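Local coordinates for protein SusD homolog (Bacteroides thetaiotaomicron VPI-5482, PDB 3IV0) that probably binds sugar at the outer membrane as a SusD-family lipoprotein, a likely partner in glycan uptake, although its own ligand is not established, at residues Ser204-Met209 with Glu236-Asn241; Arg394-Ala399 with Phe416-Arg421. All coordinates share one frame; numbering follows the deposited sequence.

Contact 1 of 2, residues Ser204-Met209 with Glu236-Asn241; sequences SVIALM and EELERN
Ile206 of helix 202-219 carries this contact alone on its side, reaching across to Glu237 and Leu238 at the end of helix 224-238. Between the two segments the contact is apolar. Ile206 CD1 touches Leu238 CA and the aliphatic part of Glu237, at 3.9 Å from Glu237 CG. The other branch, Ile206 CG2, lies 4.1 Å from Leu238 CB. Ile206 has CG1 beside its backbone N (chi1 -68°) and an extended end, which carries CD1 up to the partner backbone. Its side chain runs at about a right angle to that of Glu237. Leu238 continues the apolar layer onto Tyr367 and Ala370 of helix 367-381, and Leu177 packs on Ile206.

The polar pairs lie beside it. Within 236-241, Arg240 NH1 gives a salt bridge to Glu237 OE1 at 2.9 Å, in the guanidinium plane, on the anti side of the oxygen but tilted somewhat out of the carboxylate plane. Glu237 OE2 forms a salt bridge with Arg202 at the start of helix 202-219.

Past Leu238 the chain makes a type I beta turn to Asn241. Asn241 ND2 donates to Leu238 O over 2.8 Å. The backbone N of Asn241 reaches the same oxygen from the opposite face of its plane. This grip holds the Asn241 amide. Two successive helices, 202-219 and 224-238, thus pack as a helical hairpin, of the kind that builds the TPR-like helical fold of the SusD family.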
ATOM      1  N   SER A 204      -7.093  -2.960  10.431  1.00  9.71           N
ATOM      2  CA  SER A 204      -6.183  -1.987   9.856  1.00 10.11           C
ATOM      3  C   SER A 204      -4.854  -1.972  10.652  1.00  9.08           C
ATOM      4  O   SER A 204      -3.738  -1.983  10.081  1.00  9.25           O
ATOM      5  CB  SER A 204      -6.780  -0.594   9.920  1.00  9.99           C
ATOM      6  OG  SER A 204      -8.087  -0.527   9.399  1.00 10.59           O
ATOM      7  N   VAL A 205      -4.998  -1.900  11.975  1.00  9.11           N
ATOM      8  CA  VAL A 205      -3.861  -1.882  12.874  1.00  9.83           C
ATOM      9  C   VAL A 205      -3.020  -3.140  12.726  1.00  9.84           C
ATOM     10  O   VAL A 205      -1.797  -3.050  12.611  1.00  9.92           O
ATOM     11  CB  VAL A 205      -4.287  -1.695  14.347  1.00  9.44           C
ATOM     12  CG1 VAL A 205      -3.087  -1.815  15.287  1.00 11.08           C
ATOM     13  CG2 VAL A 205      -5.003  -0.310  14.546  1.00 11.82           C
ATOM     14  N   ILE A 206      -3.668  -4.305  12.704  1.00  9.20           N
ATOM     15  CA  ILE A 206      -2.925  -5.548  12.576  1.00  9.46           C
ATOM     16  C   ILE A 206      -2.147  -5.586  11.260  1.00  8.52           C
ATOM     17  O   ILE A 206      -0.959  -5.946  11.256  1.00  9.21           O
ATOM     18  CB  ILE A 206      -3.879  -6.754  12.693  1.00 10.05           C
ATOM     19  CG1 ILE A 206      -4.433  -6.866  14.124  1.00 12.01           C
ATOM     20  CG2 ILE A 206      -3.144  -8.051  12.305  1.00 12.01           C
ATOM     21  CD1 ILE A 206      -5.653  -7.769  14.227  1.00 14.89           C
ATOM     22  N   ALA A 207      -2.770  -5.246  10.148  1.00  8.31           N
ATOM     23  CA  ALA A 207      -2.095  -5.306   8.857  1.00  9.48           C
ATOM     24  C   ALA A 207      -0.886  -4.393   8.830  1.00  8.33           C
ATOM     25  O   ALA A 207       0.202  -4.762   8.368  1.00  9.36           O
ATOM     26  CB  ALA A 207      -3.039  -4.967   7.733  1.00  9.78           C
ATOM     27  N   LEU A 208      -1.031  -3.169   9.325  1.00  8.69           N
ATOM     28  CA  LEU A 208       0.072  -2.230   9.356  1.00  9.08           C
ATOM     29  C   LEU A 208       1.230  -2.766  10.206  1.00  7.85           C
ATOM     30  O   LEU A 208       2.389  -2.707   9.828  1.00  8.96           O
ATOM     31  CB  LEU A 208      -0.390  -0.867   9.869  1.00 10.23           C
ATOM     32  CG  LEU A 208       0.714   0.178  10.033  1.00  8.69           C
ATOM     33  CD1 LEU A 208       1.559   0.364   8.764  1.00  9.35           C
ATOM     34  CD2 LEU A 208       0.161   1.507  10.538  1.00 11.13           C
HETATM   35  N   MSE A 209       0.912  -3.340  11.350  1.00  9.22           N
HETATM   36  CA  MSE A 209       1.951  -3.893  12.204  1.00  8.38           C
HETATM   37  C   MSE A 209       2.678  -5.040  11.561  1.00  9.00           C
HETATM   38  O   MSE A 209       3.891  -5.179  11.724  1.00  8.74           O
HETATM   39  CB  MSE A 209       1.365  -4.305  13.542  1.00  9.31           C
HETATM   40  CG  MSE A 209       0.905  -3.132  14.457  1.00  9.27           C
HETATM   41 SE   MSE A 209       0.200  -3.694  16.147  0.75 10.56          SE
HETATM   42  CE  MSE A 209       1.880  -4.250  17.067  1.00 15.53           C
ATOM     43  N   GLU A 236      -2.309 -14.705  14.325  1.00 11.68           N
ATOM     44  CA  GLU A 236      -3.157 -15.425  15.255  1.00 14.27           C
ATOM     45  C   GLU A 236      -4.246 -14.503  15.772  1.00 14.16           C
ATOM     46  O   GLU A 236      -5.404 -14.897  15.879  1.00 15.41           O
ATOM     47  CB  GLU A 236      -2.302 -15.992  16.399  1.00 15.26           C
ATOM     48  CG  GLU A 236      -1.445 -17.160  15.956  1.00 15.91           C
ATOM     49  CD  GLU A 236      -0.362 -17.590  16.942  1.00 18.57           C
ATOM     50  OE1 GLU A 236      -0.131 -16.907  17.951  1.00 20.03           O
ATOM     51  OE2 GLU A 236       0.289 -18.615  16.657  1.00 20.13           O
ATOM     52  N   GLU A 237      -3.907 -13.253  16.051  1.00 13.43           N
ATOM     53  CA  GLU A 237      -4.903 -12.277  16.472  1.00 12.93           C
ATOM     54  C   GLU A 237      -5.876 -11.924  15.346  1.00 12.07           C
ATOM     55  O   GLU A 237      -7.089 -11.853  15.576  1.00 12.49           O
ATOM     56  CB  GLU A 237      -4.232 -11.013  17.010  1.00 14.64           C
ATOM     57  CG  GLU A 237      -5.200  -9.901  17.429  1.00 14.66           C
ATOM     58  CD  GLU A 237      -6.092 -10.276  18.576  1.00 17.91           C
ATOM     59  OE1 GLU A 237      -5.773 -11.214  19.332  1.00 20.25           O
ATOM     60  OE2 GLU A 237      -7.131  -9.625  18.738  1.00 17.15           O
ATOM     61  N   LEU A 238      -5.360 -11.724  14.133  1.00 11.51           N
ATOM     62  CA  LEU A 238      -6.221 -11.469  12.984  1.00 13.29           C
ATOM     63  C   LEU A 238      -7.303 -12.532  12.870  1.00 11.40           C
ATOM     64  O   LEU A 238      -8.464 -12.235  12.568  1.00 13.03           O
ATOM     65  CB  LEU A 238      -5.384 -11.452  11.723  1.00 12.95           C
ATOM     66  CG  LEU A 238      -6.149 -11.223  10.427  1.00 17.01           C
ATOM     67  CD1 LEU A 238      -6.759  -9.847  10.427  1.00 19.60           C
ATOM     68  CD2 LEU A 238      -5.217 -11.460   9.230  1.00 17.99           C
ATOM     69  N   GLU A 239      -6.935 -13.779  13.116  1.00 12.68           N
ATOM     70  CA  GLU A 239      -7.847 -14.894  12.934  1.00 14.25           C
ATOM     71  C   GLU A 239      -8.818 -15.070  14.092  1.00 16.25           C
ATOM     72  O   GLU A 239      -9.615 -16.013  14.088  1.00 18.28           O
ATOM     73  CB  GLU A 239      -7.053 -16.165  12.675  1.00 14.91           C
ATOM     74  CG  GLU A 239      -6.417 -16.160  11.288  1.00 16.48           C
ATOM     75  CD  GLU A 239      -7.461 -15.972  10.206  1.00 18.99           C
ATOM     76  OE1 GLU A 239      -8.079 -16.972   9.777  1.00 21.64           O
ATOM     77  OE2 GLU A 239      -7.709 -14.818   9.818  1.00 18.06           O
ATOM     78  N   ARG A 240      -8.798 -14.160  15.044  1.00 14.92           N
ATOM     79  CA  ARG A 240      -9.840 -14.073  16.086  1.00 16.52           C
ATOM     80  C   ARG A 240     -10.969 -13.097  15.704  1.00 15.68           C
ATOM     81  O   ARG A 240     -11.843 -12.749  16.518  1.00 17.95           O
ATOM     82  CB  ARG A 240      -9.210 -13.645  17.418  1.00 17.62           C
ATOM     83  CG  ARG A 240      -8.218 -14.662  17.946  1.00 20.25           C
ATOM     84  CD  ARG A 240      -7.573 -14.280  19.266  1.00 22.58           C
ATOM     85  NE  ARG A 240      -6.576 -15.296  19.566  1.00 27.43           N
ATOM     86  CZ  ARG A 240      -5.263 -15.111  19.619  1.00 26.06           C
ATOM     87  NH1 ARG A 240      -4.698 -13.904  19.505  1.00 19.96           N
ATOM     88  NH2 ARG A 240      -4.502 -16.162  19.866  1.00 28.05           N
ATOM     89  N   ASN A 241     -10.999 -12.678  14.453  1.00 13.90           N
ATOM     90  CA  ASN A 241     -11.991 -11.695  14.008  1.00 14.66           C
ATOM     91  C   ASN A 241     -13.438 -12.223  13.949  1.00 17.69           C
ATOM     92  O   ASN A 241     -14.368 -11.450  13.730  1.00 18.69           O
ATOM     93  CB  ASN A 241     -11.585 -11.130  12.639  1.00 14.92           C
ATOM     94  CG  ASN A 241     -11.820 -12.090  11.505  1.00 14.21           C
ATOM     95  OD1 ASN A 241     -12.967 -12.212  11.040  1.00 16.71           O
ATOM     96  ND2 ASN A 241     -10.774 -12.740  10.992  1.00 15.14           N
TER

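Contact 2 of 2, residues Arg394-Ala399 with Phe416-Arg421; sequences RVRNRA and FWERCR
Arg396 and Glu418 meet between helix 385-398 and helix 408-422; the axes of their short segments come within 11.3 Å, at 43°. The tight part is buried and centres on Glu418 OE1. Arg396 NH1 donates to Glu418 OE1 over 2.9 Å, nearly straight at 162° and on the syn side of the oxygen, though tilted out of the carboxylate plane. The guanidinium and carboxylate planes stand steeply to each other. Arg396 is bent at chi2 and chi3, which folds its chain against the carboxylate, with Arg396 CD only 3.3 Å from Glu418 OE1. Arg421, one turn on from Glu418, grips the same oxygen side-on, with Arg421 NE and Arg421 NH2 each 2.9 Å from Glu418 OE1. Three N-H groups therefore converge on one atom. Arg319 forms a salt bridge with Glu418 OE2, while Arg396 NE donates to Ser402 O.

The Val395 side is looser. With no polar bond there, Val395 CG1 rests against Glu418 OE2 at 3.7 Å and Glu418 CG at 4.1 Å. Arg421 is the partly exposed member of the contact.

A glutamine at Glu418 would probably leave the Arg396 and Arg421 guanidinium groups, 3.5 Å apart between Arg396 NH1 and Arg421 NH2, without the charge that holds them together. The chemistry implies a buried salt-bridge network in which three arginines, Arg396, Arg421 and Arg319, surround one carboxylate, which is likely to keep Glu418 ionised.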
ATOM      1  N   ARG A 394      -5.924 -20.929   1.239  1.00 13.11           N
ATOM      2  CA  ARG A 394      -7.167 -20.168   1.256  1.00 13.00           C
ATOM      3  C   ARG A 394      -7.232 -19.187   0.099  1.00 12.19           C
ATOM      4  O   ARG A 394      -8.277 -19.023  -0.528  1.00 12.05           O
ATOM      5  CB  ARG A 394      -7.341 -19.465   2.586  1.00 14.73           C
ATOM      6  CG  ARG A 394      -7.693 -20.464   3.704  1.00 17.33           C
ATOM      7  CD  ARG A 394      -7.681 -19.855   5.043  1.00 18.58           C
ATOM      8  NE  ARG A 394      -8.705 -18.840   5.187  1.00 19.34           N
ATOM      9  CZ  ARG A 394      -8.745 -18.017   6.233  1.00 16.35           C
ATOM     10  NH1 ARG A 394      -7.838 -18.145   7.172  1.00 21.70           N
ATOM     11  NH2 ARG A 394      -9.685 -17.102   6.324  1.00 18.89           N
ATOM     12  N   VAL A 395      -6.095 -18.591  -0.219  1.00 10.99           N
ATOM     13  CA  VAL A 395      -6.007 -17.670  -1.339  1.00 11.16           C
ATOM     14  C   VAL A 395      -6.000 -18.428  -2.676  1.00 11.65           C
ATOM     15  O   VAL A 395      -6.702 -18.034  -3.606  1.00 11.26           O
ATOM     16  CB  VAL A 395      -4.791 -16.760  -1.190  1.00 11.00           C
ATOM     17  CG1 VAL A 395      -4.644 -15.835  -2.404  1.00 12.75           C
ATOM     18  CG2 VAL A 395      -4.915 -15.943   0.137  1.00 13.00           C
ATOM     19  N   ARG A 396      -5.244 -19.523  -2.726  1.00 11.28           N
ATOM     20  CA  ARG A 396      -5.221 -20.346  -3.941  1.00 10.50           C
ATOM     21  C   ARG A 396      -6.622 -20.857  -4.256  1.00 11.98           C
ATOM     22  O   ARG A 396      -7.065 -20.817  -5.397  1.00 12.11           O
ATOM     23  CB  ARG A 396      -4.300 -21.544  -3.769  1.00 13.49           C
ATOM     24  CG  ARG A 396      -2.845 -21.266  -3.491  1.00 14.29           C
ATOM     25  CD  ARG A 396      -2.116 -20.794  -4.705  1.00 13.07           C
ATOM     26  NE  ARG A 396      -1.985 -21.874  -5.702  1.00 12.25           N
ATOM     27  CZ  ARG A 396      -1.365 -21.722  -6.860  1.00 13.21           C
ATOM     28  NH1 ARG A 396      -0.875 -20.554  -7.245  1.00 12.93           N
ATOM     29  NH2 ARG A 396      -1.289 -22.747  -7.700  1.00 14.19           N
ATOM     30  N   ASN A 397      -7.313 -21.375  -3.244  1.00 12.57           N
ATOM     31  CA  ASN A 397      -8.641 -21.939  -3.464  1.00 13.10           C
ATOM     32  C   ASN A 397      -9.632 -20.872  -3.929  1.00 13.47           C
ATOM     33  O   ASN A 397     -10.457 -21.123  -4.798  1.00 12.63           O
ATOM     34  CB  ASN A 397      -9.170 -22.661  -2.231  1.00 14.02           C
ATOM     35  CG  ASN A 397      -8.546 -24.045  -2.007  1.00 18.96           C
ATOM     36  OD1 ASN A 397      -8.318 -24.451  -0.858  1.00 26.94           O
ATOM     37  ND2 ASN A 397      -8.307 -24.778  -3.075  1.00 20.12           N
ATOM     38  N   ARG A 398      -9.543 -19.657  -3.388  1.00 11.94           N
ATOM     39  CA  ARG A 398     -10.447 -18.604  -3.828  1.00 12.17           C
ATOM     40  C   ARG A 398     -10.231 -18.293  -5.312  1.00 11.57           C
ATOM     41  O   ARG A 398     -11.196 -18.004  -6.026  1.00 12.58           O
ATOM     42  CB  ARG A 398     -10.281 -17.342  -2.944  1.00 11.41           C
ATOM     43  CG  ARG A 398     -11.311 -16.298  -3.226  1.00 12.63           C
ATOM     44  CD  ARG A 398     -10.897 -15.251  -4.211  1.00 12.79           C
ATOM     45  NE  ARG A 398      -9.808 -14.417  -3.698  1.00 11.25           N
ATOM     46  CZ  ARG A 398      -9.952 -13.415  -2.843  1.00 11.98           C
ATOM     47  NH1 ARG A 398     -11.134 -13.080  -2.370  1.00 11.45           N
ATOM     48  NH2 ARG A 398      -8.890 -12.750  -2.447  1.00 12.90           N
ATOM     49  N   ALA A 399      -8.991 -18.376  -5.770  1.00 11.36           N
ATOM     50  CA  ALA A 399      -8.654 -18.153  -7.184  1.00 12.33           C
ATOM     51  C   ALA A 399      -8.881 -19.375  -8.074  1.00 13.64           C
ATOM     52  O   ALA A 399      -8.584 -19.318  -9.266  1.00 15.73           O
ATOM     53  CB  ALA A 399      -7.214 -17.701  -7.269  1.00 14.69           C
ATOM     54  N   PHE A 416       5.704 -15.787  -2.023  1.00 10.81           N
ATOM     55  CA  PHE A 416       6.116 -14.555  -2.709  1.00 11.14           C
ATOM     56  C   PHE A 416       5.377 -14.421  -4.036  1.00 10.71           C
ATOM     57  O   PHE A 416       4.806 -13.381  -4.323  1.00 11.03           O
ATOM     58  CB  PHE A 416       7.617 -14.544  -2.964  1.00 12.57           C
ATOM     59  CG  PHE A 416       8.038 -13.491  -3.916  1.00 13.49           C
ATOM     60  CD1 PHE A 416       8.160 -12.180  -3.506  1.00 15.19           C
ATOM     61  CD2 PHE A 416       8.272 -13.791  -5.242  1.00 13.01           C
ATOM     62  CE1 PHE A 416       8.495 -11.191  -4.428  1.00 13.99           C
ATOM     63  CE2 PHE A 416       8.631 -12.811  -6.146  1.00 15.05           C
ATOM     64  CZ  PHE A 416       8.739 -11.508  -5.726  1.00 15.13           C
ATOM     65  N   TRP A 417       5.324 -15.469  -4.840  1.00 11.33           N
ATOM     66  CA  TRP A 417       4.729 -15.354  -6.163  1.00  9.61           C
ATOM     67  C   TRP A 417       3.233 -15.220  -6.051  1.00 10.19           C
ATOM     68  O   TRP A 417       2.591 -14.539  -6.876  1.00 10.67           O
ATOM     69  CB  TRP A 417       5.115 -16.544  -7.054  1.00 12.21           C
ATOM     70  CG  TRP A 417       6.531 -16.482  -7.526  1.00 12.10           C
ATOM     71  CD1 TRP A 417       7.540 -17.296  -7.167  1.00 13.83           C
ATOM     72  CD2 TRP A 417       7.080 -15.537  -8.454  1.00 11.23           C
ATOM     73  NE1 TRP A 417       8.691 -16.925  -7.802  1.00 14.15           N
ATOM     74  CE2 TRP A 417       8.440 -15.846  -8.598  1.00 14.13           C
ATOM     75  CE3 TRP A 417       6.554 -14.466  -9.162  1.00 15.36           C
ATOM     76  CZ2 TRP A 417       9.281 -15.133  -9.436  1.00 15.01           C
ATOM     77  CZ3 TRP A 417       7.398 -13.759  -9.994  1.00 17.05           C
ATOM     78  CH2 TRP A 417       8.741 -14.095 -10.116  1.00 17.19           C
ATOM     79  N   GLU A 418       2.650 -15.838  -5.029  1.00 10.73           N
ATOM     80  CA  GLU A 418       1.230 -15.693  -4.812  1.00 10.12           C
ATOM     81  C   GLU A 418       0.867 -14.238  -4.491  1.00  9.41           C
ATOM     82  O   GLU A 418      -0.176 -13.748  -4.910  1.00 10.23           O
ATOM     83  CB  GLU A 418       0.674 -16.654  -3.743  1.00 12.65           C
ATOM     84  CG  GLU A 418      -0.842 -16.803  -3.745  1.00 11.18           C
ATOM     85  CD  GLU A 418      -1.400 -17.477  -4.980  1.00 13.21           C
ATOM     86  OE1 GLU A 418      -0.619 -18.080  -5.757  1.00 16.07           O
ATOM     87  OE2 GLU A 418      -2.627 -17.396  -5.140  1.00 13.60           O
ATOM     88  N   ARG A 419       1.660 -13.575  -3.660  1.00 10.41           N
ATOM     89  CA  ARG A 419       1.418 -12.152  -3.401  1.00 10.97           C
ATOM     90  C   ARG A 419       1.542 -11.352  -4.688  1.00 11.42           C
ATOM     91  O   ARG A 419       0.765 -10.416  -4.917  1.00 11.38           O
ATOM     92  CB  ARG A 419       2.412 -11.587  -2.361  1.00 12.34           C
ATOM     93  CG  ARG A 419       2.060 -11.969  -0.910  1.00 15.33           C
ATOM     94  CD  ARG A 419       2.921 -11.281   0.168  1.00 14.15           C
ATOM     95  NE  ARG A 419       2.893  -9.823   0.082  1.00 13.38           N
ATOM     96  CZ  ARG A 419       1.967  -9.042   0.623  1.00 11.57           C
ATOM     97  NH1 ARG A 419       0.934  -9.558   1.267  1.00 13.42           N
ATOM     98  NH2 ARG A 419       2.026  -7.728   0.497  1.00 14.37           N
ATOM     99  N   CYS A 420       2.467 -11.701  -5.579  1.00 10.20           N
ATOM    100  CA  CYS A 420       2.581 -10.984  -6.835  1.00  9.85           C
ATOM    101  C   CYS A 420       1.355 -11.177  -7.708  1.00 10.90           C
ATOM    102  O   CYS A 420       0.899 -10.245  -8.364  1.00 11.83           O
ATOM    103  CB  CYS A 420       3.834 -11.425  -7.568  1.00 10.56           C
ATOM    104  SG  CYS A 420       5.402 -10.938  -6.821  1.00 13.93           S
ATOM    105  N   ARG A 421       0.806 -12.385  -7.739  1.00  9.29           N
ATOM    106  CA  ARG A 421      -0.421 -12.632  -8.509  1.00 10.41           C
ATOM    107  C   ARG A 421      -1.617 -11.951  -7.874  1.00 11.07           C
ATOM    108  O   ARG A 421      -2.398 -11.256  -8.544  1.00 11.29           O
ATOM    109  CB  ARG A 421      -0.735 -14.121  -8.562  1.00 10.95           C
ATOM    110  CG  ARG A 421       0.138 -14.943  -9.507  1.00 11.14           C
ATOM    111  CD  ARG A 421      -0.297 -16.415  -9.482  1.00 12.85           C
ATOM    112  NE  ARG A 421       0.234 -17.169  -8.370  1.00 12.23           N
ATOM    113  CZ  ARG A 421       1.443 -17.699  -8.329  1.00 13.58           C
ATOM    114  NH1 ARG A 421       2.250 -17.591  -9.368  1.00 13.72           N
ATOM    115  NH2 ARG A 421       1.841 -18.352  -7.261  1.00 16.03           N
TER

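How the contacts relate
Along the chain the two contacts come in series. Contact 1 closes first, over a mostly helical span of 26 residues, and pairs helix 202-219 with helix 224-238. The chain then passes through short strands and helices and through helix 367-381. Contact 2 closes next, over 16 residues, and joins helix 385-398 to helix 408-422. Neither loop encloses or crosses the other. Their centres lie about 19 Å apart, yet they touch through a salt bridge, Glu239 OE1 to Arg394 NH1 at 2.9 Å. Tyr367 OH is hydrogen-bonded to both residues, at Glu239 OE2 and Arg394 NH2. Helix 367-381 packs against segments of both contacts, so it links the earlier helical pair to the later one.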